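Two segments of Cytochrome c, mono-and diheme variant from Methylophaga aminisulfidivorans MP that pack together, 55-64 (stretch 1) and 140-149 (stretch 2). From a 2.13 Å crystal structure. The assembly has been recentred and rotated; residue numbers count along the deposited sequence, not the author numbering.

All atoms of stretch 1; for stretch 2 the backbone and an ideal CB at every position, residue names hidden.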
# COMPACT_ATOMS: atom_id res chain seq x y z
N LYS A 55 16.39 -27.56 12.62
CA LYS A 55 17.45 -27.28 11.60
C LYS A 55 17.37 -28.35 10.50
O LYS A 55 18.18 -29.27 10.52
CB LYS A 55 18.83 -27.25 12.26
CG LYS A 55 20.00 -26.93 11.33
CD LYS A 55 19.74 -25.76 10.38
CE LYS A 55 20.83 -24.70 10.44
NZ LYS A 55 22.09 -25.19 9.83
N THR A 56 16.44 -28.19 9.55
CA THR A 56 16.03 -29.21 8.56
C THR A 56 17.11 -29.40 7.49
O THR A 56 18.02 -28.57 7.40
CB THR A 56 14.70 -28.81 7.90
OG1 THR A 56 14.99 -27.68 7.08
CG2 THR A 56 13.63 -28.47 8.91
N GLU A 57 16.97 -30.46 6.68
CA GLU A 57 17.89 -30.80 5.57
C GLU A 57 17.77 -29.72 4.47
O GLU A 57 18.81 -29.33 3.93
CB GLU A 57 17.55 -32.19 5.05
CG GLU A 57 18.34 -32.57 3.80
CD GLU A 57 17.88 -33.82 3.08
OE1 GLU A 57 16.81 -34.36 3.43
OE2 GLU A 57 18.58 -34.24 2.15
N ALA A 58 16.56 -29.27 4.13
CA ALA A 58 16.33 -28.20 3.14
C ALA A 58 17.06 -26.92 3.58
O ALA A 58 17.75 -26.29 2.74
CB ALA A 58 14.87 -27.96 2.93
N VAL A 59 16.98 -26.55 4.85
CA VAL A 59 17.63 -25.30 5.33
C VAL A 59 19.15 -25.49 5.26
O VAL A 59 19.84 -24.60 4.72
CB VAL A 59 17.12 -24.89 6.72
CG1 VAL A 59 18.02 -23.86 7.38
CG2 VAL A 59 15.68 -24.40 6.66
N GLU A 60 19.68 -26.60 5.75
CA GLU A 60 21.16 -26.80 5.74
C GLU A 60 21.63 -26.80 4.28
O GLU A 60 22.63 -26.11 3.95
CB GLU A 60 21.55 -28.06 6.53
CG GLU A 60 23.04 -28.35 6.52
CD GLU A 60 23.44 -29.70 7.11
OE1 GLU A 60 22.85 -30.09 8.14
OE2 GLU A 60 24.34 -30.37 6.53
N HIS A 61 20.90 -27.49 3.40
CA HIS A 61 21.22 -27.56 1.95
C HIS A 61 21.23 -26.13 1.36
O HIS A 61 22.17 -25.77 0.60
CB HIS A 61 20.24 -28.45 1.19
CG HIS A 61 20.64 -28.67 -0.23
ND1 HIS A 61 21.78 -29.37 -0.57
CD2 HIS A 61 20.09 -28.26 -1.39
CE1 HIS A 61 21.90 -29.41 -1.87
NE2 HIS A 61 20.87 -28.74 -2.41
N PHE A 62 20.23 -25.33 1.74
CA PHE A 62 20.04 -23.98 1.17
C PHE A 62 21.19 -23.09 1.61
O PHE A 62 21.74 -22.39 0.73
CB PHE A 62 18.68 -23.37 1.52
CG PHE A 62 18.51 -21.98 0.95
CD1 PHE A 62 18.21 -21.81 -0.39
CD2 PHE A 62 18.77 -20.87 1.72
CE1 PHE A 62 18.09 -20.54 -0.93
CE2 PHE A 62 18.67 -19.59 1.17
CZ PHE A 62 18.33 -19.43 -0.15
N LEU A 63 21.56 -23.13 2.89
CA LEU A 63 22.61 -22.24 3.44
C LEU A 63 23.94 -22.54 2.73
O LEU A 63 24.75 -21.60 2.63
CB LEU A 63 22.75 -22.40 4.96
CG LEU A 63 21.52 -21.99 5.77
CD1 LEU A 63 21.81 -22.04 7.26
CD2 LEU A 63 21.04 -20.62 5.35
N ASN A 64 24.12 -23.76 2.21
CA ASN A 64 25.39 -24.21 1.58
C ASN A 64 25.40 -23.92 0.08
O ASN A 64 26.49 -23.74 -0.45
CB ASN A 64 25.64 -25.70 1.79
CG ASN A 64 26.08 -26.02 3.21
OD1 ASN A 64 26.96 -25.34 3.75
ND2 ASN A 64 25.49 -27.04 3.81
N UNK A 140 10.32 -19.05 10.38
CA UNK A 140 11.58 -19.83 10.36
C UNK A 140 12.12 -19.87 8.92
O UNK A 140 11.33 -19.65 7.92
CB UNK A 140 11.36 -21.25 10.89
N UNK A 141 13.40 -20.16 8.79
CA UNK A 141 14.07 -20.34 7.48
C UNK A 141 13.38 -21.49 6.72
O UNK A 141 13.12 -21.31 5.54
CB UNK A 141 15.56 -20.63 7.66
N UNK A 142 12.99 -22.56 7.41
CA UNK A 142 12.30 -23.70 6.77
C UNK A 142 10.95 -23.24 6.23
O UNK A 142 10.58 -23.68 5.13
CB UNK A 142 12.11 -24.85 7.76
N UNK A 143 10.24 -22.38 6.97
CA UNK A 143 8.93 -21.86 6.54
C UNK A 143 9.10 -20.97 5.31
O UNK A 143 8.31 -21.06 4.38
CB UNK A 143 8.26 -21.08 7.67
N UNK A 144 10.14 -20.15 5.28
CA UNK A 144 10.43 -19.29 4.10
C UNK A 144 10.67 -20.18 2.87
O UNK A 144 10.09 -19.89 1.81
CB UNK A 144 11.65 -18.40 4.36
N UNK A 145 11.43 -21.26 3.00
CA UNK A 145 11.70 -22.16 1.84
C UNK A 145 10.40 -22.84 1.38
O UNK A 145 10.22 -23.03 0.19
CB UNK A 145 12.74 -23.22 2.21
N UNK A 146 9.51 -23.20 2.29
CA UNK A 146 8.16 -23.73 1.94
C UNK A 146 7.40 -22.71 1.10
O UNK A 146 6.86 -23.05 0.01
CB UNK A 146 7.36 -24.07 3.20
N UNK A 147 7.36 -21.47 1.58
CA UNK A 147 6.63 -20.38 0.87
C UNK A 147 7.27 -20.20 -0.49
O UNK A 147 6.55 -19.97 -1.47
CB UNK A 147 6.66 -19.07 1.65
N UNK A 148 8.60 -20.20 -0.54
CA UNK A 148 9.33 -20.03 -1.83
C UNK A 148 8.96 -21.16 -2.80
O UNK A 148 8.65 -20.84 -3.97
CB UNK A 148 10.84 -20.01 -1.60
N UNK A 149 8.97 -22.42 -2.37
CA UNK A 149 8.58 -23.53 -3.28
C UNK A 149 7.18 -23.26 -3.84
O UNK A 149 6.99 -23.39 -5.06
CB UNK A 149 8.61 -24.88 -2.55

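The two helices cross nearly at right angles, 83° between their N-to-C directions, with axes 9.2 Å apart at closest approach, so few positions of the second can meet the first.

Position 140 has psi near 160° and precedes the helix, the place for a cap; Ser, Thr, Asp or Asn would suit, and nothing of stretch 1 lies near its CB. It is Thr140, whose OG1 accepts from the backbone N of position 143 at 3.0 Å.

At 141, CA-to-CB points toward stretch 1, and the ideal CB sits 3.9 Å from Val59 CG2. The path beyond runs past Val59 and Leu63, so a long aliphatic chain, with or without a polar end, would fit. Lys141 lays its methylenes there, CD 4.3 Å from Leu63 CD2, while NZ is bonded elsewhere in the structure.

Position 142 is the tightest point of the backbones: its CA is 5.7 Å from that of Val59, and its N 3.3 Å from Val59 CG2. CA-to-CB points sideways, with the ideal CB 4.1 Å from Thr56 CG2. Thr56 OG1 already accepts from Val59 N, leaving its own proton to give. A small side chain would pack; a short acceptor, Asp or Asn, would also use the hydroxyl. Asp142, chi1 t, takes that bond: Thr56 OG1 donates to Asp142 OD1 at 2.7 Å, tying the cap of one helix to the first turn of the other.

Position 143 points away and 144 is out of reach, so stretch 1 sets no preference. Glu143 closes the capping box, its OE1 accepting from Thr140 N at 2.8 Å; the other is Ile144.

Position 145 points toward stretch 1, but its ideal CB is still 5.2 Å from Ala58 CB. That gap, lined by Ala58, Val59 and the Phe62 ring, asks for an apolar chain with reach: Leu, Met, perhaps Ile. Leu145, chi1 m and chi2 t, splits its methyls: CD1 lies 3.7 Å from Val59 CG2, and CD2 sits over one face of Phe62, 4.0 Å from the ring centroid, a CH-pi contact.

At 146 CB points sideways into space free of stretch 1, and many residues would do. His146 turns back on its own helix, ND1 donating to Asp142 O at 2.7 Å.

Position 147 is out of reach and holds Ile147.

Position 148 points toward stretch 1 from beyond 5.5 Å, so only a long chain could touch Phe62. Met148 does so lightly, CE 4.5 Å from Phe62 CE1.

Position 149, out of reach, is Ala149.

Stretch 2 140-149: TKDEILHIMA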
# COMPACT_ATOMS: atom_id res chain seq x y z
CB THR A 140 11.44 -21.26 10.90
OG1 THR A 140 10.70 -22.02 9.93
CG2 THR A 140 10.76 -21.32 12.26
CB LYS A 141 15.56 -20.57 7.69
CG LYS A 141 16.31 -19.31 8.09
CD LYS A 141 17.80 -19.46 7.95
CE LYS A 141 18.43 -20.06 9.19
NZ LYS A 141 18.34 -19.12 10.33
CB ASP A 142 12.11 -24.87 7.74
CG ASP A 142 11.75 -26.15 7.00
OD1 ASP A 142 12.61 -26.63 6.24
OD2 ASP A 142 10.59 -26.62 7.16
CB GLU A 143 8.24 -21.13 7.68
CG GLU A 143 7.74 -22.06 8.77
CD GLU A 143 7.19 -21.31 9.98
OE1 GLU A 143 7.77 -20.24 10.38
OE2 GLU A 143 6.18 -21.80 10.52
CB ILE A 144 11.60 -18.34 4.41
CG1 ILE A 144 11.17 -17.28 5.43
CG2 ILE A 144 12.15 -17.69 3.14
CD1 ILE A 144 12.33 -16.49 6.02
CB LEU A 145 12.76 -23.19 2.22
CG LEU A 145 14.12 -22.62 2.57
CD1 LEU A 145 15.06 -23.71 3.07
CD2 LEU A 145 14.71 -21.93 1.36
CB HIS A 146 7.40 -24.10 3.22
CG HIS A 146 7.78 -25.43 3.75
ND1 HIS A 146 8.75 -25.61 4.69
CD2 HIS A 146 7.31 -26.66 3.46
CE1 HIS A 146 8.83 -26.89 5.01
NE2 HIS A 146 7.97 -27.56 4.25
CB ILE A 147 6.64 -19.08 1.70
CG1 ILE A 147 5.81 -19.24 2.98
CG2 ILE A 147 6.18 -17.90 0.85
CD1 ILE A 147 5.85 -18.03 3.91
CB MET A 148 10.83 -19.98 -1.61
CG MET A 148 11.26 -18.64 -1.05
SD MET A 148 12.94 -18.72 -0.37
CE MET A 148 13.90 -19.28 -1.76
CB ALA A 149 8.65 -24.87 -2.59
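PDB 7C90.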